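Local atomic coordinates of p800 reaction center core protein (Heliobacterium modesticaldum, PDB entry 5V8K), a protein that forms the core of a homodimeric photosynthetic reaction centre, holding bacteriochlorophylls g and g', 8(1)-OH-chlorophyll aF, a carotenoid and a [4Fe-4S] cluster. Residues 285-290 / 402-407; 406-409 / 413-416. All coordinates share one frame; numbering follows the deposited sequence.

In the fold
Followed from the N terminus, the chain first supplies residues 285-290, near the end of helix 258-291, and meets them again in the loop after helix 376-401. Contact 1 thus closes a long loop of 111 residues, most of them helical, and ties the C-terminal end of helix 258-291 to the loop that follows helix 376-401. Contact 2 starts where contact 1 finishes, the two sharing S406 and P407, and closes a short loop across the small helix 407-411. The loops therefore follow one another rather than nest. Their centres lie about 11 Å apart, V405 and K404 pack against K415 and A416, and both contacts reach the second subunit.

Contact 1 of 2, residues 285-290 / 402-407; sequences FMLRVL and FSKVSP
L287 and K404 both swing CG anti to the backbone N (chi1 -172° and 178°), whereas L290 sets CG anti to its carbonyl carbon. With these torsions the two leucines, one helical turn apart, present their CD1 methyls to the same part of the facing loop. L287 CD1 lies 3.9 Å from K404 CB, and L290 CD1 reaches that same CB at 3.9 Å, so the first methylene of the lysine is touched by a methyl from each leucine. The nearest CA atoms across the contact are those of L287 and K404, 6.9 Å apart.

L287 CD1 also rests on the preceding residue, 3.8 Å from S403 O and 4.2 Å from S403 CB. The hydroxyl of S403 has its own partner: OG is hydrogen-bonded to the carbonyl O of M399, in the last turn of helix 376-401.

K404 runs past L290 in the opposite direction. Its chain bends at chi2 (72°), bringing the far end to the C-terminal end of the helical segment, where NZ stands 3.9 Å from L290 O. That separation is too long for direct bonding; the ammonium also comes close to N291 OD1, although the geometry there is undecided. The contact between the segments is therefore van der Waals packing, burying 190 Å² over both sides.

K404 and V405 also lean on Y309, and the backbone of K404 pairs with K417. The contact thus joins the end of helix 258-291 to the turn between helices 376-401 and 407-411, beside helix 311-344, which receives F402.

Contact 2 of 2, residues 406-409 / 413-416; sequences SPWT and GMKA
T409 and M414 are joined first by a hydrogen bond: M414 N donates to T409 O at 2.8 Å, with an N-H...O angle of 141°. A water adds a second polar link, 2.7 Å from T409 OG1 and donating to M414 O.

Apolar packing accompanies these bonds. M414 CB sits 4.0 Å from T409 CB, the two side chains crossing at about a right angle. With CG anti to its carbonyl carbon and the chain extended about the next bond, the methionine places SD 3.9 Å from W408 CZ3 and 4.1 Å from T409 CG2; the bend at chi3 only turns CE. This is an oblique Met-aromatic contact, with the sulfur 69° off the ring normal. W408 NE1 is held by D547 of the second subunit, and the W408 side chain lies about 9 Å from the bound [4Fe-4S] cluster.

Capping marks both ends of helix 407-411. S406 OG accepts weak bonds from W408 N and T409 N, and also bonds E548 of the second subunit. At the other end G413, with phi 87°, takes the positive-phi position of a Schellman motif. The arrangement is a short N-capped helix closed by that motif.

Contact 1 of 2, residues 285-290 / 402-407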
loop_
_atom_site.group_PDB
_atom_site.type_symbol
_atom_site.label_atom_id
_atom_site.label_comp_id
_atom_site.label_asym_id
_atom_site.label_seq_id
_atom_site.Cartn_x
_atom_site.Cartn_y
_atom_site.Cartn_z
ATOM N N PHE A 285 4.139 -27.144 -18.567
ATOM C CA PHE A 285 4.202 -28.379 -19.343
ATOM C C PHE A 285 3.765 -28.136 -20.788
ATOM O O PHE A 285 4.442 -28.561 -21.738
ATOM C CB PHE A 285 3.351 -29.460 -18.661
ATOM C CG PHE A 285 2.891 -30.570 -19.594
ATOM C CD1 PHE A 285 3.741 -31.604 -19.968
ATOM C CD2 PHE A 285 1.586 -30.582 -20.063
ATOM C CE1 PHE A 285 3.281 -32.621 -20.842
ATOM C CE2 PHE A 285 1.128 -31.582 -20.907
ATOM C CZ PHE A 285 1.971 -32.595 -21.305
ATOM N N MET A 286 2.650 -27.422 -20.978
ATOM C CA MET A 286 2.199 -27.143 -22.340
ATOM C C MET A 286 3.237 -26.350 -23.107
ATOM O O MET A 286 3.476 -26.602 -24.291
ATOM C CB MET A 286 0.879 -26.378 -22.323
ATOM C CG MET A 286 -0.255 -27.181 -21.784
ATOM S SD MET A 286 -1.493 -26.050 -21.170
ATOM C CE MET A 286 -2.926 -26.912 -21.651
ATOM N N LEU A 287 3.857 -25.379 -22.449
ATOM C CA LEU A 287 4.836 -24.548 -23.122
ATOM C C LEU A 287 6.038 -25.369 -23.555
ATOM O O LEU A 287 6.588 -25.145 -24.644
ATOM C CB LEU A 287 5.243 -23.405 -22.197
ATOM C CG LEU A 287 6.114 -22.328 -22.801
ATOM C CD1 LEU A 287 5.353 -21.610 -23.954
ATOM C CD2 LEU A 287 6.536 -21.310 -21.731
ATOM N N ARG A 288 6.446 -26.353 -22.739
ATOM C CA ARG A 288 7.530 -27.243 -23.157
ATOM C C ARG A 288 7.104 -28.099 -24.339
ATOM O O ARG A 288 7.911 -28.365 -25.239
ATOM C CB ARG A 288 7.997 -28.114 -21.993
ATOM C CG ARG A 288 8.748 -27.302 -20.941
ATOM C CD ARG A 288 9.447 -28.173 -19.909
ATOM N NE ARG A 288 8.512 -28.872 -19.010
ATOM C CZ ARG A 288 8.211 -30.170 -19.074
ATOM N NH1 ARG A 288 8.763 -30.950 -19.984
ATOM N NH2 ARG A 288 7.357 -30.697 -18.215
ATOM N N VAL A 289 5.835 -28.520 -24.371
ATOM C CA VAL A 289 5.327 -29.208 -25.551
ATOM C C VAL A 289 5.490 -28.325 -26.788
ATOM O O VAL A 289 5.943 -28.777 -27.847
ATOM C CB VAL A 289 3.856 -29.607 -25.357
ATOM C CG1 VAL A 289 3.257 -30.026 -26.700
ATOM C CG2 VAL A 289 3.742 -30.724 -24.423
ATOM N N LEU A 290 5.096 -27.050 -26.670
ATOM C CA LEU A 290 5.132 -26.139 -27.810
ATOM C C LEU A 290 6.551 -25.764 -28.208
ATOM O O LEU A 290 6.763 -25.308 -29.337
ATOM C CB LEU A 290 4.356 -24.851 -27.513
ATOM C CG LEU A 290 2.868 -24.918 -27.182
ATOM C CD1 LEU A 290 2.423 -23.554 -26.680
ATOM C CD2 LEU A 290 2.064 -25.295 -28.373
ATOM N N PHE A 402 -1.369 -17.650 -23.693
ATOM C CA PHE A 402 -0.627 -16.509 -24.214
ATOM C C PHE A 402 0.893 -16.603 -24.046
ATOM O O PHE A 402 1.590 -15.616 -24.303
ATOM C CB PHE A 402 -1.099 -15.217 -23.533
ATOM C CG PHE A 402 -2.452 -14.713 -23.985
ATOM C CD1 PHE A 402 -3.572 -15.533 -23.973
ATOM C CD2 PHE A 402 -2.615 -13.379 -24.335
ATOM C CE1 PHE A 402 -4.806 -15.042 -24.360
ATOM C CE2 PHE A 402 -3.849 -12.893 -24.703
ATOM C CZ PHE A 402 -4.948 -13.721 -24.709
ATOM N N SER A 403 1.431 -17.729 -23.597
ATOM C CA SER A 403 2.816 -17.741 -23.140
ATOM C C SER A 403 3.818 -18.073 -24.239
ATOM O O SER A 403 5.016 -17.876 -24.047
ATOM C CB SER A 403 2.964 -18.719 -21.968
ATOM O OG SER A 403 2.410 -18.133 -20.794
ATOM N N LYS A 404 3.354 -18.485 -25.410
ATOM C CA LYS A 404 4.210 -18.658 -26.571
ATOM C C LYS A 404 4.000 -17.539 -27.590
ATOM O O LYS A 404 4.946 -16.826 -27.942
ATOM C CB LYS A 404 3.924 -20.018 -27.195
ATOM C CG LYS A 404 4.723 -20.317 -28.450
ATOM C CD LYS A 404 6.159 -20.576 -28.128
ATOM C CE LYS A 404 6.822 -21.330 -29.289
ATOM N NZ LYS A 404 8.205 -21.672 -28.927
ATOM N N VAL A 405 2.775 -17.386 -28.096
ATOM C CA VAL A 405 2.440 -16.255 -28.944
ATOM C C VAL A 405 1.118 -15.673 -28.469
ATOM O O VAL A 405 0.337 -16.314 -27.758
ATOM C CB VAL A 405 2.381 -16.618 -30.446
ATOM C CG1 VAL A 405 3.709 -17.163 -30.931
ATOM C CG2 VAL A 405 1.298 -17.627 -30.721
ATOM N N SER A 406 0.913 -14.410 -28.803
ATOM C CA SER A 406 -0.301 -13.704 -28.446
ATOM C C SER A 406 -0.568 -12.658 -29.499
ATOM O O SER A 406 0.294 -12.395 -30.366
ATOM C CB SER A 406 -0.186 -13.059 -27.060
ATOM O OG SER A 406 0.659 -11.931 -27.130
ATOM N N PRO A 407 -1.742 -12.041 -29.506
ATOM C CA PRO A 407 -1.970 -10.942 -30.445
ATOM C C PRO A 407 -0.949 -9.831 -30.266
ATOM O O PRO A 407 -0.593 -9.170 -31.246
ATOM C CB PRO A 407 -3.397 -10.486 -30.125
ATOM C CG PRO A 407 -4.020 -11.633 -29.397
ATOM C CD PRO A 407 -2.949 -12.363 -28.715
#

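Contact 2 of 2, residues 406-409 / 413-416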
loop_
_atom_site.group_PDB
_atom_site.type_symbol
_atom_site.label_atom_id
_atom_site.label_comp_id
_atom_site.label_asym_id
_atom_site.label_seq_id
_atom_site.Cartn_x
_atom_site.Cartn_y
_atom_site.Cartn_z
ATOM N N SER A 406 0.913 -14.410 -28.803
ATOM C CA SER A 406 -0.301 -13.704 -28.446
ATOM C C SER A 406 -0.568 -12.658 -29.499
ATOM O O SER A 406 0.294 -12.395 -30.366
ATOM C CB SER A 406 -0.186 -13.059 -27.060
ATOM O OG SER A 406 0.659 -11.931 -27.130
ATOM N N PRO A 407 -1.742 -12.041 -29.506
ATOM C CA PRO A 407 -1.970 -10.942 -30.445
ATOM C C PRO A 407 -0.949 -9.831 -30.266
ATOM O O PRO A 407 -0.593 -9.170 -31.246
ATOM C CB PRO A 407 -3.397 -10.486 -30.125
ATOM C CG PRO A 407 -4.020 -11.633 -29.397
ATOM C CD PRO A 407 -2.949 -12.363 -28.715
ATOM N N TRP A 408 -0.425 -9.654 -29.049
ATOM C CA TRP A 408 0.558 -8.605 -28.801
ATOM C C TRP A 408 1.899 -8.919 -29.472
ATOM O O TRP A 408 2.476 -8.052 -30.139
ATOM C CB TRP A 408 0.706 -8.394 -27.288
ATOM C CG TRP A 408 1.574 -7.263 -26.935
ATOM C CD1 TRP A 408 1.199 -5.954 -26.726
ATOM C CD2 TRP A 408 2.988 -7.314 -26.758
ATOM N NE1 TRP A 408 2.311 -5.191 -26.430
ATOM C CE2 TRP A 408 3.416 -6.005 -26.440
ATOM C CE3 TRP A 408 3.945 -8.345 -26.848
ATOM C CZ2 TRP A 408 4.753 -5.695 -26.234
ATOM C CZ3 TRP A 408 5.280 -8.037 -26.634
ATOM C CH2 TRP A 408 5.674 -6.722 -26.343
ATOM N N THR A 409 2.395 -10.166 -29.351
ATOM C CA THR A 409 3.680 -10.508 -29.976
ATOM C C THR A 409 3.588 -10.407 -31.491
ATOM O O THR A 409 4.551 -10.019 -32.165
ATOM C CB THR A 409 4.161 -11.922 -29.585
ATOM O OG1 THR A 409 3.234 -12.924 -30.042
ATOM C CG2 THR A 409 4.356 -12.070 -28.091
ATOM N N GLY A 413 5.585 -7.613 -34.022
ATOM C CA GLY A 413 6.527 -8.229 -34.940
ATOM C C GLY A 413 7.421 -9.321 -34.383
ATOM O O GLY A 413 8.394 -9.691 -35.049
ATOM N N MET A 414 7.119 -9.872 -33.204
ATOM C CA MET A 414 7.910 -10.974 -32.657
ATOM C C MET A 414 7.476 -12.330 -33.207
ATOM O O MET A 414 6.299 -12.571 -33.480
ATOM C CB MET A 414 7.781 -11.062 -31.138
ATOM C CG MET A 414 8.359 -9.919 -30.363
ATOM S SD MET A 414 7.884 -10.084 -28.659
ATOM C CE MET A 414 8.693 -11.603 -28.175
ATOM N N LYS A 415 8.433 -13.254 -33.283
ATOM C CA LYS A 415 8.108 -14.626 -33.651
ATOM C C LYS A 415 7.419 -15.359 -32.496
ATOM O O LYS A 415 6.395 -16.028 -32.687
ATOM C CB LYS A 415 9.387 -15.335 -34.069
ATOM C CG LYS A 415 9.183 -16.679 -34.757
ATOM C CD LYS A 415 9.172 -17.843 -33.756
ATOM C CE LYS A 415 9.922 -19.048 -34.314
ATOM N NZ LYS A 415 9.239 -19.680 -35.486
ATOM N N ALA A 416 7.949 -15.218 -31.283
ATOM C CA ALA A 416 7.447 -15.943 -30.125
ATOM C C ALA A 416 8.185 -15.462 -28.883
ATOM O O ALA A 416 9.350 -15.065 -28.954
ATOM C CB ALA A 416 7.630 -17.455 -30.318
HETATM O O HOH W 1 3.760 -13.626 -32.606
#